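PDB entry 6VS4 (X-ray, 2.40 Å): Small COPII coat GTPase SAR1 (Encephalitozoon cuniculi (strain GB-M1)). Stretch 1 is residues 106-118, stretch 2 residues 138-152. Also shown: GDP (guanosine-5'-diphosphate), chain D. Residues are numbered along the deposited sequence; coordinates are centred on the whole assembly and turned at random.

Stretch 1 (106-118) DCHGIVFIVDVHD
Stretch 2 (138-152) RAPVVVLMNKIDLEG

How do the two backbones run beside each other? A strand of stretch 1 ending at D115 runs parallel to strand 141-146, their N-to-C directions 21° apart and their axes 4.7 Å apart at closest approach. I110 pairs with V141, and the register continues one for one to D115 with N146, with CA-CA distances from 4.7 Å for I113 and L144 to 5.2 Å for D115 and N146. Phi and psi stay extended, near -128/135 at I110 and -103/108 at L144. K147 then breaks the strand with phi/psi of 67/32, and a 3-10 segment spans 148-151, where L150 N bonds K147 O at 3.0 Å and E151 N bonds I148 O at 3.1 Å.

What holds the strands in register? I110, F112 and V114 turn both N and O toward the partner strand, and each reaches residues that flank its opposite number. I110 N donates to P140 O (3.1 Å), and V142 N to I110 O (3.0 Å). The ladder climbs through F112 N to V142 O (2.9 Å), L144 N to F112 O (2.8 Å), V114 N to L144 O (2.9 Å) and N146 N to V114 O (2.7 Å), ending with V116 N to N146 O (3.1 Å).

Which apolar side chains meet on the two faces? On one face lie I110 (m, t), F112 (t, chi2 -86°) and V114 (t), beside V141 and V143 (both t) and M145 (m, m, t). F112 CB lies 4.3 Å from V143 CG2, while the end of its side chain leads away; V114 CB is 4.0 Å from M145 SD. The other face carries V111 (t) and I113 (m, t) against V142 (p) and L144 (m, t): V111 CG2 meets V142 CG1 at 3.7 Å, and V111 CG1 meets L144 CD1 at 3.7 Å. Beyond the strand, V116 (m) points toward stretch 2, its CG1 3.6 Å from M145 CB.

How does polar chemistry close the C-terminal end? D115 (t) directs OD2 to K147 NZ at 3.0 Å, a salt bridge, while its OD1 accepts from H117 N at 2.8 Å. K147 (m, then t throughout) also donates from NZ to GDP O4' at 3.2 Å. H117 (t, chi2 48°) donates from ND1 to E151 OE2 at 2.6 Å near the ring plane, while L150 CB sits over a ring face, 3.9 Å from the H117 ring centroid, as a CH-pi contact.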

# COMPACT_ATOMS: atom_id res chain seq x y z
N ASP A 106 25.12 -37.17 -3.60
CA ASP A 106 23.78 -36.90 -3.06
C ASP A 106 23.27 -35.52 -3.48
O ASP A 106 22.51 -34.87 -2.76
CB ASP A 106 23.75 -37.06 -1.54
CG ASP A 106 22.37 -37.39 -1.01
OD1 ASP A 106 21.44 -37.59 -1.82
OD2 ASP A 106 22.21 -37.46 0.23
N CYS A 107 23.70 -35.07 -4.65
CA CYS A 107 23.16 -33.87 -5.26
C CYS A 107 21.74 -34.13 -5.76
O CYS A 107 21.50 -35.11 -6.47
CB CYS A 107 24.08 -33.45 -6.41
SG CYS A 107 23.39 -32.33 -7.62
N HIS A 108 20.80 -33.26 -5.40
CA HIS A 108 19.40 -33.47 -5.77
C HIS A 108 19.00 -32.75 -7.05
O HIS A 108 18.14 -33.24 -7.78
CB HIS A 108 18.47 -33.02 -4.64
CG HIS A 108 18.43 -33.95 -3.48
ND1 HIS A 108 19.30 -33.85 -2.41
CD2 HIS A 108 17.64 -35.01 -3.21
CE1 HIS A 108 19.05 -34.81 -1.54
NE2 HIS A 108 18.04 -35.53 -2.00
N GLY A 109 19.59 -31.59 -7.33
CA GLY A 109 19.22 -30.83 -8.51
C GLY A 109 20.26 -29.77 -8.79
O GLY A 109 21.04 -29.38 -7.92
N ILE A 110 20.25 -29.30 -10.03
CA ILE A 110 21.22 -28.33 -10.50
C ILE A 110 20.49 -27.15 -11.13
O ILE A 110 19.54 -27.33 -11.89
CB ILE A 110 22.22 -28.96 -11.49
CG1 ILE A 110 23.13 -29.93 -10.74
CG2 ILE A 110 23.02 -27.88 -12.21
CD1 ILE A 110 23.83 -30.93 -11.61
N VAL A 111 20.93 -25.94 -10.78
CA VAL A 111 20.55 -24.72 -11.47
C VAL A 111 21.79 -24.21 -12.19
O VAL A 111 22.75 -23.77 -11.55
CB VAL A 111 19.97 -23.69 -10.49
CG1 VAL A 111 19.59 -22.41 -11.21
CG2 VAL A 111 18.78 -24.28 -9.79
N PHE A 112 21.77 -24.28 -13.52
CA PHE A 112 22.89 -23.84 -14.34
C PHE A 112 22.51 -22.51 -15.00
O PHE A 112 21.49 -22.43 -15.69
CB PHE A 112 23.24 -24.89 -15.40
CG PHE A 112 24.53 -24.62 -16.11
CD1 PHE A 112 24.57 -23.80 -17.22
CD2 PHE A 112 25.71 -25.19 -15.66
CE1 PHE A 112 25.78 -23.55 -17.88
CE2 PHE A 112 26.92 -24.94 -16.31
CZ PHE A 112 26.95 -24.12 -17.42
N ILE A 113 23.33 -21.48 -14.77
CA ILE A 113 23.02 -20.12 -15.18
C ILE A 113 24.01 -19.67 -16.25
O ILE A 113 25.22 -19.84 -16.09
CB ILE A 113 23.05 -19.17 -13.98
CG1 ILE A 113 22.09 -19.68 -12.89
CG2 ILE A 113 22.65 -17.77 -14.41
CD1 ILE A 113 21.93 -18.75 -11.70
N VAL A 114 23.48 -19.06 -17.32
CA VAL A 114 24.29 -18.57 -18.44
C VAL A 114 23.99 -17.09 -18.65
O VAL A 114 22.82 -16.68 -18.66
CB VAL A 114 24.01 -19.36 -19.73
CG1 VAL A 114 24.79 -18.78 -20.92
CG2 VAL A 114 24.32 -20.83 -19.54
N ASP A 115 25.04 -16.30 -18.85
CA ASP A 115 24.91 -14.90 -19.27
C ASP A 115 24.81 -14.88 -20.80
O ASP A 115 25.81 -15.06 -21.50
CB ASP A 115 26.10 -14.08 -18.77
CG ASP A 115 26.01 -12.60 -19.15
OD1 ASP A 115 25.16 -12.21 -19.98
OD2 ASP A 115 26.83 -11.81 -18.61
N VAL A 116 23.60 -14.62 -21.31
CA VAL A 116 23.39 -14.65 -22.76
C VAL A 116 24.06 -13.48 -23.45
O VAL A 116 24.25 -13.51 -24.67
CB VAL A 116 21.88 -14.66 -23.08
CG1 VAL A 116 21.19 -15.80 -22.36
CG2 VAL A 116 21.23 -13.32 -22.72
N HIS A 117 24.46 -12.45 -22.71
CA HIS A 117 25.09 -11.29 -23.33
C HIS A 117 26.58 -11.52 -23.57
O HIS A 117 27.13 -11.04 -24.57
CB HIS A 117 24.86 -10.05 -22.46
CG HIS A 117 25.19 -8.77 -23.14
ND1 HIS A 117 24.74 -8.47 -24.41
CD2 HIS A 117 25.93 -7.71 -22.75
CE1 HIS A 117 25.18 -7.28 -24.76
NE2 HIS A 117 25.91 -6.79 -23.77
N ASP A 118 27.25 -12.22 -22.65
CA ASP A 118 28.69 -12.48 -22.75
C ASP A 118 28.97 -13.57 -23.78
O ASP A 118 29.34 -14.70 -23.47
CB ASP A 118 29.24 -12.85 -21.38
CG ASP A 118 30.70 -12.46 -21.20
OD1 ASP A 118 31.07 -12.01 -20.10
OD2 ASP A 118 31.46 -12.55 -22.19
N ARG A 138 22.40 -38.11 -13.20
CA ARG A 138 21.05 -38.50 -12.80
C ARG A 138 20.16 -37.32 -12.43
O ARG A 138 18.96 -37.35 -12.73
CB ARG A 138 21.13 -39.49 -11.62
N ALA A 139 20.71 -36.29 -11.80
CA ALA A 139 19.90 -35.22 -11.24
C ALA A 139 19.34 -34.30 -12.33
O ALA A 139 20.00 -34.03 -13.34
CB ALA A 139 20.71 -34.39 -10.25
N PRO A 140 18.13 -33.77 -12.14
CA PRO A 140 17.58 -32.82 -13.11
C PRO A 140 18.39 -31.54 -13.18
O PRO A 140 18.95 -31.07 -12.18
CB PRO A 140 16.17 -32.56 -12.57
CG PRO A 140 16.25 -32.89 -11.10
CD PRO A 140 17.21 -34.03 -11.02
N VAL A 141 18.47 -30.97 -14.37
CA VAL A 141 19.21 -29.75 -14.63
C VAL A 141 18.24 -28.72 -15.20
O VAL A 141 17.66 -28.94 -16.27
CB VAL A 141 20.39 -29.97 -15.59
CG1 VAL A 141 21.10 -28.65 -15.86
CG2 VAL A 141 21.37 -31.00 -15.04
N VAL A 142 18.07 -27.61 -14.50
CA VAL A 142 17.34 -26.48 -15.03
C VAL A 142 18.35 -25.42 -15.45
O VAL A 142 19.30 -25.13 -14.72
CB VAL A 142 16.31 -25.94 -14.01
CG1 VAL A 142 16.97 -25.33 -12.79
CG2 VAL A 142 15.41 -24.93 -14.68
N VAL A 143 18.19 -24.91 -16.67
CA VAL A 143 19.11 -23.93 -17.24
C VAL A 143 18.41 -22.58 -17.29
O VAL A 143 17.32 -22.44 -17.86
CB VAL A 143 19.58 -24.36 -18.64
CG1 VAL A 143 20.44 -23.27 -19.24
CG2 VAL A 143 20.36 -25.64 -18.54
N LEU A 144 19.05 -21.58 -16.69
CA LEU A 144 18.57 -20.21 -16.73
C LEU A 144 19.42 -19.43 -17.73
O LEU A 144 20.60 -19.17 -17.47
CB LEU A 144 18.62 -19.57 -15.34
CG LEU A 144 17.80 -20.29 -14.25
CD1 LEU A 144 17.86 -19.55 -12.91
CD2 LEU A 144 16.38 -20.49 -14.70
N MET A 145 18.84 -19.11 -18.87
CA MET A 145 19.47 -18.14 -19.78
C MET A 145 19.16 -16.76 -19.21
O MET A 145 18.03 -16.27 -19.30
CB MET A 145 18.95 -18.32 -21.20
CG MET A 145 19.29 -19.68 -21.82
SD MET A 145 21.02 -19.86 -22.31
CE MET A 145 21.03 -21.50 -23.01
N ASN A 146 20.16 -16.16 -18.57
CA ASN A 146 19.97 -14.95 -17.78
C ASN A 146 20.43 -13.72 -18.55
O ASN A 146 21.14 -13.81 -19.55
CB ASN A 146 20.73 -15.07 -16.45
CG ASN A 146 20.36 -13.98 -15.46
OD1 ASN A 146 19.22 -13.53 -15.41
ND2 ASN A 146 21.34 -13.54 -14.67
N LYS A 147 20.01 -12.55 -18.05
CA LYS A 147 20.37 -11.24 -18.59
C LYS A 147 19.78 -11.00 -19.98
O LYS A 147 20.36 -10.28 -20.79
CB LYS A 147 21.89 -11.04 -18.62
CG LYS A 147 22.57 -11.34 -17.30
CD LYS A 147 23.88 -10.59 -17.20
CE LYS A 147 24.69 -11.02 -16.00
NZ LYS A 147 26.04 -10.42 -16.07
N ILE A 148 18.59 -11.55 -20.25
CA ILE A 148 17.98 -11.34 -21.56
C ILE A 148 17.62 -9.88 -21.78
O ILE A 148 17.43 -9.46 -22.93
CB ILE A 148 16.74 -12.23 -21.73
CG1 ILE A 148 15.62 -11.80 -20.77
CG2 ILE A 148 17.11 -13.71 -21.58
CD1 ILE A 148 14.37 -12.64 -20.89
N ASP A 149 17.52 -9.08 -20.71
CA ASP A 149 17.29 -7.65 -20.86
C ASP A 149 18.42 -6.96 -21.63
O ASP A 149 18.19 -5.95 -22.29
CB ASP A 149 17.10 -6.98 -19.49
CG ASP A 149 18.30 -7.18 -18.57
OD1 ASP A 149 18.66 -8.34 -18.30
OD2 ASP A 149 18.89 -6.17 -18.12
N LEU A 150 19.64 -7.50 -21.54
CA LEU A 150 20.76 -6.90 -22.27
C LEU A 150 20.64 -7.09 -23.78
O LEU A 150 21.31 -6.38 -24.54
CB LEU A 150 22.08 -7.45 -21.75
CG LEU A 150 22.34 -7.13 -20.27
CD1 LEU A 150 23.69 -7.66 -19.80
CD2 LEU A 150 22.25 -5.63 -20.04
N GLU A 151 19.81 -8.04 -24.22
CA GLU A 151 19.48 -8.19 -25.64
C GLU A 151 18.18 -7.49 -26.00
O GLU A 151 17.69 -7.66 -27.12
CB GLU A 151 19.40 -9.67 -26.02
CG GLU A 151 20.71 -10.40 -25.82
CD GLU A 151 21.85 -9.72 -26.56
OE1 GLU A 151 21.71 -9.44 -27.77
OE2 GLU A 151 22.89 -9.46 -25.92
N GLY A 152 17.60 -6.74 -25.06
CA GLY A 152 16.33 -6.07 -25.26
C GLY A 152 15.12 -6.97 -25.19
O GLY A 152 14.04 -6.59 -25.66
PB GDP D . 28.30 -14.71 -10.09
O1B GDP D . 29.80 -14.62 -10.39
O2B GDP D . 28.02 -14.95 -8.63
O3B GDP D . 27.68 -15.75 -11.03
O3A GDP D . 27.65 -13.33 -10.53
PA GDP D . 26.79 -12.22 -9.78
O1A GDP D . 27.75 -11.47 -8.87
O2A GDP D . 25.59 -12.80 -9.15
O5' GDP D . 26.39 -11.20 -10.94
C5' GDP D . 27.33 -10.40 -11.69
C4' GDP D . 26.65 -9.15 -12.17
O4' GDP D . 25.59 -9.49 -13.08
C3' GDP D . 26.04 -8.27 -11.08
O3' GDP D . 26.40 -6.90 -11.24
C2' GDP D . 24.53 -8.48 -11.27
O2' GDP D . 23.80 -7.31 -10.90
C1' GDP D . 24.46 -8.70 -12.77
N9 GDP D . 23.25 -9.41 -13.23
C8 GDP D . 22.74 -10.59 -12.76
N7 GDP D . 21.63 -10.94 -13.37
C5 GDP D . 21.40 -9.93 -14.29
C6 GDP D . 20.32 -9.71 -15.22
O6 GDP D . 19.37 -10.46 -15.44
N1 GDP D . 20.47 -8.53 -15.92
C2 GDP D . 21.52 -7.66 -15.79
N2 GDP D . 21.50 -6.58 -16.56
N3 GDP D . 22.52 -7.85 -14.94
C4 GDP D . 22.39 -8.98 -14.21